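Local coordinates for protein putative fimbrial subunit (Corynebacterium diphtheriae, PDB 4HSQ) that probably forms the polymerised shaft of an adhesive surface pilus as the major pilin SpaD, represented here by its domains D2 and D3, at residues E7-D19 against I202-K214. Sequence-based numbering, arbitrary orientation.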
ATOM      1  N   GLU A   7      -8.884  -5.955  16.899  1.00 19.15           N
ATOM      2  CA  GLU A   7      -7.613  -5.571  16.312  1.00 17.01           C
ATOM      3  C   GLU A   7      -7.648  -5.573  14.807  1.00 20.22           C
ATOM      4  O   GLU A   7      -8.274  -6.446  14.197  1.00 20.78           O
ATOM      5  CB  GLU A   7      -6.538  -6.568  16.780  1.00 17.66           C
ATOM      6  CG  GLU A   7      -5.107  -6.193  16.392  1.00 33.67           C
ATOM      7  CD  GLU A   7      -3.971  -7.028  16.962  1.00 56.01           C
ATOM      8  OE1 GLU A   7      -4.243  -8.065  17.611  1.00 52.95           O
ATOM      9  OE2 GLU A   7      -2.800  -6.642  16.749  1.00 41.60           O
ATOM     10  N   LYS A   8      -6.938  -4.616  14.226  1.00 15.86           N
ATOM     11  CA  LYS A   8      -6.717  -4.526  12.783  1.00 15.18           C
ATOM     12  C   LYS A   8      -5.212  -4.651  12.521  1.00 16.86           C
ATOM     13  O   LYS A   8      -4.404  -4.038  13.228  1.00 13.68           O
ATOM     14  CB  LYS A   8      -7.274  -3.216  12.204  1.00 16.07           C
ATOM     15  CG  LYS A   8      -7.151  -3.134  10.666  1.00 13.45           C
ATOM     16  CD  LYS A   8      -7.961  -1.966  10.075  1.00 15.06           C
ATOM     17  CE  LYS A   8      -7.668  -1.910   8.604  1.00 17.52           C
ATOM     18  NZ  LYS A   8      -8.606  -1.055   7.823  1.00 14.41           N
ATOM     19  N   THR A   9      -4.851  -5.386  11.457  1.00 13.43           N
ATOM     20  CA  THR A   9      -3.475  -5.524  11.017  1.00 13.50           C
ATOM     21  C   THR A   9      -3.448  -5.275   9.514  1.00 16.63           C
ATOM     22  O   THR A   9      -4.471  -5.381   8.843  1.00 16.15           O
ATOM     23  CB  THR A   9      -2.871  -6.900  11.384  1.00 17.55           C
ATOM     24  OG1 THR A   9      -3.713  -7.916  10.862  1.00 18.85           O
ATOM     25  CG2 THR A   9      -2.684  -7.097  12.909  1.00 18.61           C
ATOM     26  N   VAL A  10      -2.275  -4.954   8.996  1.00 14.15           N
ATOM     27  CA  VAL A  10      -2.086  -4.718   7.569  1.00 12.20           C
ATOM     28  C   VAL A  10      -0.847  -5.465   7.135  1.00 15.19           C
ATOM     29  O   VAL A  10       0.166  -5.468   7.834  1.00 14.08           O
ATOM     30  CB  VAL A  10      -2.006  -3.214   7.190  1.00 14.68           C
ATOM     31  CG1 VAL A  10      -0.845  -2.489   7.902  1.00 14.23           C
ATOM     32  CG2 VAL A  10      -1.894  -3.026   5.664  1.00 13.41           C
ATOM     33  N   LYS A  11      -0.964  -6.157   6.010  1.00 11.65           N
ATOM     34  CA  LYS A  11       0.163  -6.828   5.401  1.00 10.57           C
ATOM     35  C   LYS A  11       0.384  -6.145   4.065  1.00 13.72           C
ATOM     36  O   LYS A  11      -0.380  -6.372   3.138  1.00 11.98           O
ATOM     37  CB  LYS A  11      -0.086  -8.337   5.229  1.00 11.24           C
ATOM     38  CG  LYS A  11       1.197  -9.043   4.837  1.00 15.38           C
ATOM     39  CD  LYS A  11       2.068  -9.258   6.102  1.00 25.18           C
ATOM     40  CE  LYS A  11       3.437  -9.824   5.799  1.00 30.44           C
ATOM     41  NZ  LYS A  11       4.224  -8.946   4.866  1.00 26.01           N
ATOM     42  N   ASP A  12       1.379  -5.260   3.999  1.00 13.05           N
ATOM     43  CA  ASP A  12       1.632  -4.443   2.813  1.00 12.29           C
ATOM     44  C   ASP A  12       3.112  -4.392   2.399  1.00 14.62           C
ATOM     45  O   ASP A  12       3.415  -3.698   1.424  1.00 12.03           O
ATOM     46  CB  ASP A  12       1.153  -2.995   3.089  1.00 12.50           C
ATOM     47  CG  ASP A  12       1.807  -2.300   4.294  1.00 15.30           C
ATOM     48  OD1 ASP A  12       2.996  -2.554   4.563  1.00 13.55           O
ATOM     49  OD2 ASP A  12       1.134  -1.492   4.943  1.00 15.75           O
ATOM     50  N   ALA A  13       4.036  -5.063   3.130  1.00 14.42           N
ATOM     51  CA  ALA A  13       5.478  -4.964   2.792  1.00 14.68           C
ATOM     52  C   ALA A  13       5.752  -5.224   1.308  1.00 17.13           C
ATOM     53  O   ALA A  13       5.239  -6.182   0.707  1.00 15.89           O
ATOM     54  CB  ALA A  13       6.330  -5.896   3.649  1.00 15.61           C
ATOM     55  N   ASP A  14       6.493  -4.296   0.716  1.00 14.68           N
ATOM     56  CA  ASP A  14       6.954  -4.256  -0.675  1.00 14.43           C
ATOM     57  C   ASP A  14       5.829  -4.096  -1.696  1.00 17.54           C
ATOM     58  O   ASP A  14       6.089  -4.147  -2.890  1.00 18.55           O
ATOM     59  CB  ASP A  14       7.792  -5.509  -1.016  1.00 17.07           C
ATOM     60  CG  ASP A  14       8.998  -5.719  -0.107  1.00 24.96           C
ATOM     61  OD1 ASP A  14       9.783  -4.756   0.086  1.00 24.01           O
ATOM     62  OD2 ASP A  14       9.140  -6.822   0.428  1.00 33.79           O
ATOM     63  N   GLN A  15       4.612  -3.834  -1.265  1.00 11.69           N
ATOM     64  CA  GLN A  15       3.512  -3.695  -2.226  1.00 10.75           C
ATOM     65  C   GLN A  15       3.418  -2.235  -2.608  1.00 13.85           C
ATOM     66  O   GLN A  15       3.172  -1.380  -1.758  1.00 13.24           O
ATOM     67  CB  GLN A  15       2.188  -4.235  -1.629  1.00 11.29           C
ATOM     68  CG  GLN A  15       2.271  -5.738  -1.200  1.00 14.27           C
ATOM     69  CD  GLN A  15       2.983  -6.581  -2.255  1.00 22.65           C
ATOM     70  OE1 GLN A  15       2.578  -6.643  -3.405  1.00 18.08           O
ATOM     71  NE2 GLN A  15       4.121  -7.148  -1.914  1.00 23.38           N
ATOM     72  N   ASN A  16       3.632  -1.938  -3.892  1.00 10.10           N
ATOM     73  CA  ASN A  16       3.619  -0.563  -4.357  1.00 10.38           C
ATOM     74  C   ASN A  16       2.196  -0.148  -4.812  1.00 12.78           C
ATOM     75  O   ASN A  16       1.222  -0.849  -4.539  1.00 12.66           O
ATOM     76  CB  ASN A  16       4.678  -0.418  -5.460  1.00 12.00           C
ATOM     77  CG  ASN A  16       6.066  -0.709  -4.892  1.00 15.73           C
ATOM     78  OD1 ASN A  16       6.469  -0.201  -3.838  1.00 10.86           O
ATOM     79  ND2 ASN A  16       6.829  -1.538  -5.545  1.00 11.25           N
ATOM     80  N   ILE A  17       2.059   1.021  -5.441  1.00 10.97           N
ATOM     81  CA  ILE A  17       0.737   1.432  -5.908  1.00 10.66           C
ATOM     82  C   ILE A  17       0.220   0.387  -6.929  1.00 13.68           C
ATOM     83  O   ILE A  17       0.993  -0.074  -7.766  1.00 12.54           O
ATOM     84  CB  ILE A  17       0.803   2.859  -6.514  1.00 14.49           C
ATOM     85  CG1 ILE A  17       1.041   3.946  -5.438  1.00 14.92           C
ATOM     86  CG2 ILE A  17      -0.372   3.185  -7.455  1.00 15.69           C
ATOM     87  CD1 ILE A  17       0.231   3.936  -4.256  1.00 21.29           C
ATOM     88  N   GLN A  18      -1.059  -0.000  -6.788  1.00 12.58           N
ATOM     89  CA  GLN A  18      -1.796  -0.954  -7.636  1.00 13.96           C
ATOM     90  C   GLN A  18      -1.361  -2.428  -7.388  1.00 17.26           C
ATOM     91  O   GLN A  18      -1.819  -3.334  -8.078  1.00 16.32           O
ATOM     92  CB  GLN A  18      -1.747  -0.555  -9.127  1.00 15.51           C
ATOM     93  CG  GLN A  18      -2.624   0.696  -9.414  1.00 19.13           C
ATOM     94  CD  GLN A  18      -4.125   0.443  -9.246  1.00 27.02           C
ATOM     95  OE1 GLN A  18      -4.561  -0.658  -8.928  1.00 22.37           O
ATOM     96  NE2 GLN A  18      -4.956   1.440  -9.511  1.00 24.77           N
ATOM     97  N   ASP A  19      -0.510  -2.660  -6.378  1.00 13.44           N
ATOM     98  CA  ASP A  19      -0.165  -3.998  -5.923  1.00 13.11           C
ATOM     99  C   ASP A  19      -1.165  -4.378  -4.849  1.00 16.72           C
ATOM    100  O   ASP A  19      -1.418  -3.586  -3.934  1.00 15.00           O
ATOM    101  CB  ASP A  19       1.265  -4.086  -5.388  1.00 14.96           C
ATOM    102  CG  ASP A  19       2.339  -3.965  -6.449  1.00 20.10           C
ATOM    103  OD1 ASP A  19       2.082  -4.370  -7.616  1.00 20.23           O
ATOM    104  OD2 ASP A  19       3.461  -3.522  -6.110  1.00 18.50           O
ATOM    105  N   ILE A 202       7.040   8.242 -10.803  1.00 13.80           N
ATOM    106  CA  ILE A 202       6.464   6.945 -10.498  1.00 12.95           C
ATOM    107  C   ILE A 202       5.536   7.182  -9.315  1.00 17.99           C
ATOM    108  O   ILE A 202       6.006   7.493  -8.218  1.00 16.82           O
ATOM    109  CB  ILE A 202       7.536   5.846 -10.201  1.00 14.77           C
ATOM    110  CG1 ILE A 202       8.594   5.743 -11.312  1.00 14.41           C
ATOM    111  CG2 ILE A 202       6.854   4.477  -9.907  1.00 13.98           C
ATOM    112  CD1 ILE A 202       9.757   4.777 -11.021  1.00 14.64           C
ATOM    113  N   ASP A 203       4.229   7.098  -9.556  1.00 14.14           N
ATOM    114  CA  ASP A 203       3.195   7.198  -8.532  1.00 14.00           C
ATOM    115  C   ASP A 203       2.645   5.758  -8.312  1.00 19.93           C
ATOM    116  O   ASP A 203       1.803   5.281  -9.084  1.00 19.96           O
ATOM    117  CB  ASP A 203       2.105   8.206  -8.962  1.00 15.17           C
ATOM    118  CG  ASP A 203       1.016   8.447  -7.920  1.00 20.58           C
ATOM    119  OD1 ASP A 203       0.981   7.715  -6.914  1.00 19.93           O
ATOM    120  OD2 ASP A 203       0.227   9.385  -8.097  1.00 24.06           O
ATOM    121  N   GLY A 204       3.213   5.006  -7.373  1.00 15.02           N
ATOM    122  CA  GLY A 204       4.157   5.414  -6.339  1.00 13.08           C
ATOM    123  C   GLY A 204       4.694   4.172  -5.687  1.00 14.73           C
ATOM    124  O   GLY A 204       4.293   3.059  -6.046  1.00 14.20           O
ATOM    125  N   LEU A 205       5.587   4.344  -4.711  1.00 11.57           N
ATOM    126  CA  LEU A 205       6.268   3.219  -4.116  1.00 11.66           C
ATOM    127  C   LEU A 205       6.051   3.139  -2.633  1.00 14.39           C
ATOM    128  O   LEU A 205       5.901   4.163  -1.975  1.00 12.98           O
ATOM    129  CB  LEU A 205       7.786   3.321  -4.395  1.00 12.15           C
ATOM    130  CG  LEU A 205       8.219   3.495  -5.858  1.00 15.80           C
ATOM    131  CD1 LEU A 205       9.734   3.752  -5.946  1.00 15.08           C
ATOM    132  CD2 LEU A 205       7.797   2.272  -6.699  1.00 16.64           C
ATOM    133  N   HIS A 206       6.107   1.914  -2.094  1.00 10.14           N
ATOM    134  CA  HIS A 206       6.011   1.686  -0.650  1.00  8.98           C
ATOM    135  C   HIS A 206       7.271   2.231   0.008  1.00 13.10           C
ATOM    136  O   HIS A 206       8.390   1.984  -0.474  1.00 13.87           O
ATOM    137  CB  HIS A 206       5.903   0.182  -0.394  1.00 10.24           C
ATOM    138  CG  HIS A 206       5.403  -0.195   0.960  1.00 14.11           C
ATOM    139  ND1 HIS A 206       6.097   0.137   2.116  1.00 16.24           N
ATOM    140  CD2 HIS A 206       4.336  -0.951   1.294  1.00 16.51           C
ATOM    141  CE1 HIS A 206       5.428  -0.425   3.115  1.00 15.37           C
ATOM    142  NE2 HIS A 206       4.372  -1.103   2.672  1.00 16.31           N
ATOM    143  N   VAL A 207       7.101   2.986   1.089  1.00 12.09           N
ATOM    144  CA  VAL A 207       8.277   3.495   1.832  1.00 10.98           C
ATOM    145  C   VAL A 207       9.053   2.313   2.416  1.00 14.96           C
ATOM    146  O   VAL A 207       8.469   1.262   2.735  1.00 12.44           O
ATOM    147  CB  VAL A 207       7.927   4.512   2.940  1.00 13.36           C
ATOM    148  CG1 VAL A 207       7.071   5.660   2.381  1.00 12.59           C
ATOM    149  CG2 VAL A 207       7.251   3.834   4.159  1.00 12.80           C
ATOM    150  N   THR A 208      10.368   2.498   2.592  1.00 14.35           N
ATOM    151  CA  THR A 208      11.208   1.407   3.102  1.00 15.59           C
ATOM    152  C   THR A 208      11.292   1.312   4.628  1.00 19.23           C
ATOM    153  O   THR A 208      11.689   0.265   5.129  1.00 19.95           O
ATOM    154  CB  THR A 208      12.638   1.572   2.560  1.00 17.65           C
ATOM    155  OG1 THR A 208      13.168   2.833   3.014  1.00 15.05           O
ATOM    156  CG2 THR A 208      12.685   1.522   1.037  1.00 16.56           C
ATOM    157  N   ASP A 209      10.953   2.374   5.367  1.00 15.10           N
ATOM    158  CA  ASP A 209      11.188   2.420   6.827  1.00 14.99           C
ATOM    159  C   ASP A 209       9.977   2.058   7.687  1.00 18.57           C
ATOM    160  O   ASP A 209      10.045   2.113   8.908  1.00 17.04           O
ATOM    161  CB  ASP A 209      11.706   3.835   7.211  1.00 16.67           C
ATOM    162  CG  ASP A 209      10.721   4.940   6.902  1.00 21.20           C
ATOM    163  OD1 ASP A 209      10.196   4.968   5.764  1.00 17.59           O
ATOM    164  OD2 ASP A 209      10.426   5.737   7.811  1.00 20.13           O
ATOM    165  N   PHE A 210       8.847   1.723   7.058  1.00 15.50           N
ATOM    166  CA  PHE A 210       7.625   1.413   7.790  1.00 14.51           C
ATOM    167  C   PHE A 210       6.831   0.477   6.934  1.00 17.47           C
ATOM    168  O   PHE A 210       6.579   0.782   5.760  1.00 14.55           O
ATOM    169  CB  PHE A 210       6.871   2.696   8.079  1.00 15.79           C
ATOM    170  CG  PHE A 210       5.799   2.582   9.123  1.00 16.47           C
ATOM    171  CD1 PHE A 210       4.522   2.150   8.783  1.00 15.82           C
ATOM    172  CD2 PHE A 210       6.043   2.972  10.442  1.00 18.97           C
ATOM    173  CE1 PHE A 210       3.517   2.069   9.744  1.00 16.57           C
ATOM    174  CE2 PHE A 210       5.028   2.913  11.398  1.00 21.24           C
ATOM    175  CZ  PHE A 210       3.769   2.470  11.038  1.00 19.47           C
ATOM    176  N   GLU A 211       6.469  -0.673   7.493  1.00 14.07           N
ATOM    177  CA  GLU A 211       5.728  -1.675   6.726  1.00 14.46           C
ATOM    178  C   GLU A 211       4.959  -2.592   7.645  1.00 17.88           C
ATOM    179  O   GLU A 211       5.334  -2.794   8.818  1.00 15.45           O
ATOM    180  CB  GLU A 211       6.650  -2.477   5.783  1.00 16.08           C
ATOM    181  CG  GLU A 211       7.547  -3.485   6.471  1.00 20.68           C
ATOM    182  CD  GLU A 211       8.780  -3.862   5.681  1.00 42.49           C
ATOM    183  OE1 GLU A 211       8.887  -3.468   4.494  1.00 28.73           O
ATOM    184  OE2 GLU A 211       9.641  -4.565   6.256  1.00 31.97           O
ATOM    185  N   ASP A 212       3.835  -3.130   7.115  1.00 13.36           N
ATOM    186  CA  ASP A 212       2.959  -4.030   7.889  1.00 12.71           C
ATOM    187  C   ASP A 212       2.485  -3.376   9.216  1.00 16.46           C
ATOM    188  O   ASP A 212       2.280  -4.062  10.223  1.00 16.86           O
ATOM    189  CB  ASP A 212       3.636  -5.405   8.148  1.00 13.67           C
ATOM    190  CG  ASP A 212       4.020  -6.173   6.891  1.00 21.96           C
ATOM    191  OD1 ASP A 212       3.446  -5.878   5.800  1.00 17.93           O
ATOM    192  OD2 ASP A 212       4.877  -7.079   6.992  1.00 20.97           O
ATOM    193  N   GLY A 213       2.257  -2.067   9.176  1.00 12.16           N
ATOM    194  CA  GLY A 213       1.718  -1.318  10.291  1.00 11.16           C
ATOM    195  C   GLY A 213       2.687  -0.920  11.389  1.00 17.77           C
ATOM    196  O   GLY A 213       2.263  -0.340  12.388  1.00 18.13           O
ATOM    197  N   LYS A 214       3.987  -1.145  11.198  1.00 16.50           N
ATOM    198  CA  LYS A 214       4.939  -0.754  12.235  1.00 17.30           C
ATOM    199  C   LYS A 214       6.277  -0.331  11.627  1.00 20.89           C
ATOM    200  O   LYS A 214       6.550  -0.617  10.454  1.00 16.91           O
ATOM    201  CB  LYS A 214       5.111  -1.904  13.265  1.00 22.28           C
ATOM    202  CG  LYS A 214       5.829  -3.121  12.693  1.00 39.21           C
ATOM    203  CD  LYS A 214       5.695  -4.382  13.538  1.00 48.92           C
ATOM    204  CE  LYS A 214       6.523  -5.514  12.959  1.00 56.18           C
ATOM    205  NZ  LYS A 214       6.132  -5.871  11.557  1.00 53.71           N
TER
HETATM  206  O   HOH W   1      -0.368  -4.464  11.147  1.00 17.27           O
HETATM  207  O   HOH W   2       2.422  -0.306   6.893  1.00 15.93           O
HETATM  208  O   HOH W   3       7.784  -2.387   2.187  1.00 19.26           O
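Asp12 and Asp212 trade hydrogen bonds across the interface between the two pilin domains. Backbone N of Asp212 points almost straight at Asp12 OD1 (2.7 Å, 174°), and Asp212 OD1 in return takes both Asp12 N (2.8 Å) and Ala13 N. His206 adds a second donor to Asp12 OD1: NE2 approaches at 2.8 Å from the carboxylate face opposite to Asp212 N, with the oxygen nearly in the ring plane. The ring is turned 67° from the carboxylate, and its ND1 donates to Val207 O, so both ring nitrogens act as donors. Asp12 OD2 turns to Thr144 and a water that also meets Gly213 N.

A salt bridge closes the outer side, Lys11 NZ reaching Asp212 OD2 at 2.9 Å; bends at chi2 and chi4 fold the lysine back over the carboxylate.

Farther along, Asn16 OD1 receives His206 N on a lone pair (2.8 Å, 176°), while Ile17 N bonds to Gly204 O (3.1 Å) from above the carbonyl plane. Aliphatic groups rest on backbone: Val10 CG1 lies 3.4 Å from Gly213 N, and Ile17 lies against Gly204, which follows a cis peptide, with CG2 toward Asp203 O.

Lys8, on the same strand as Lys11, carries the isopeptide link to Asn120. Donation from both nitrogens is consistent with a protonated His206, whose charge, with Lys11 and the N-H groups, would offset the two carboxylates' repulsion across this polar interface.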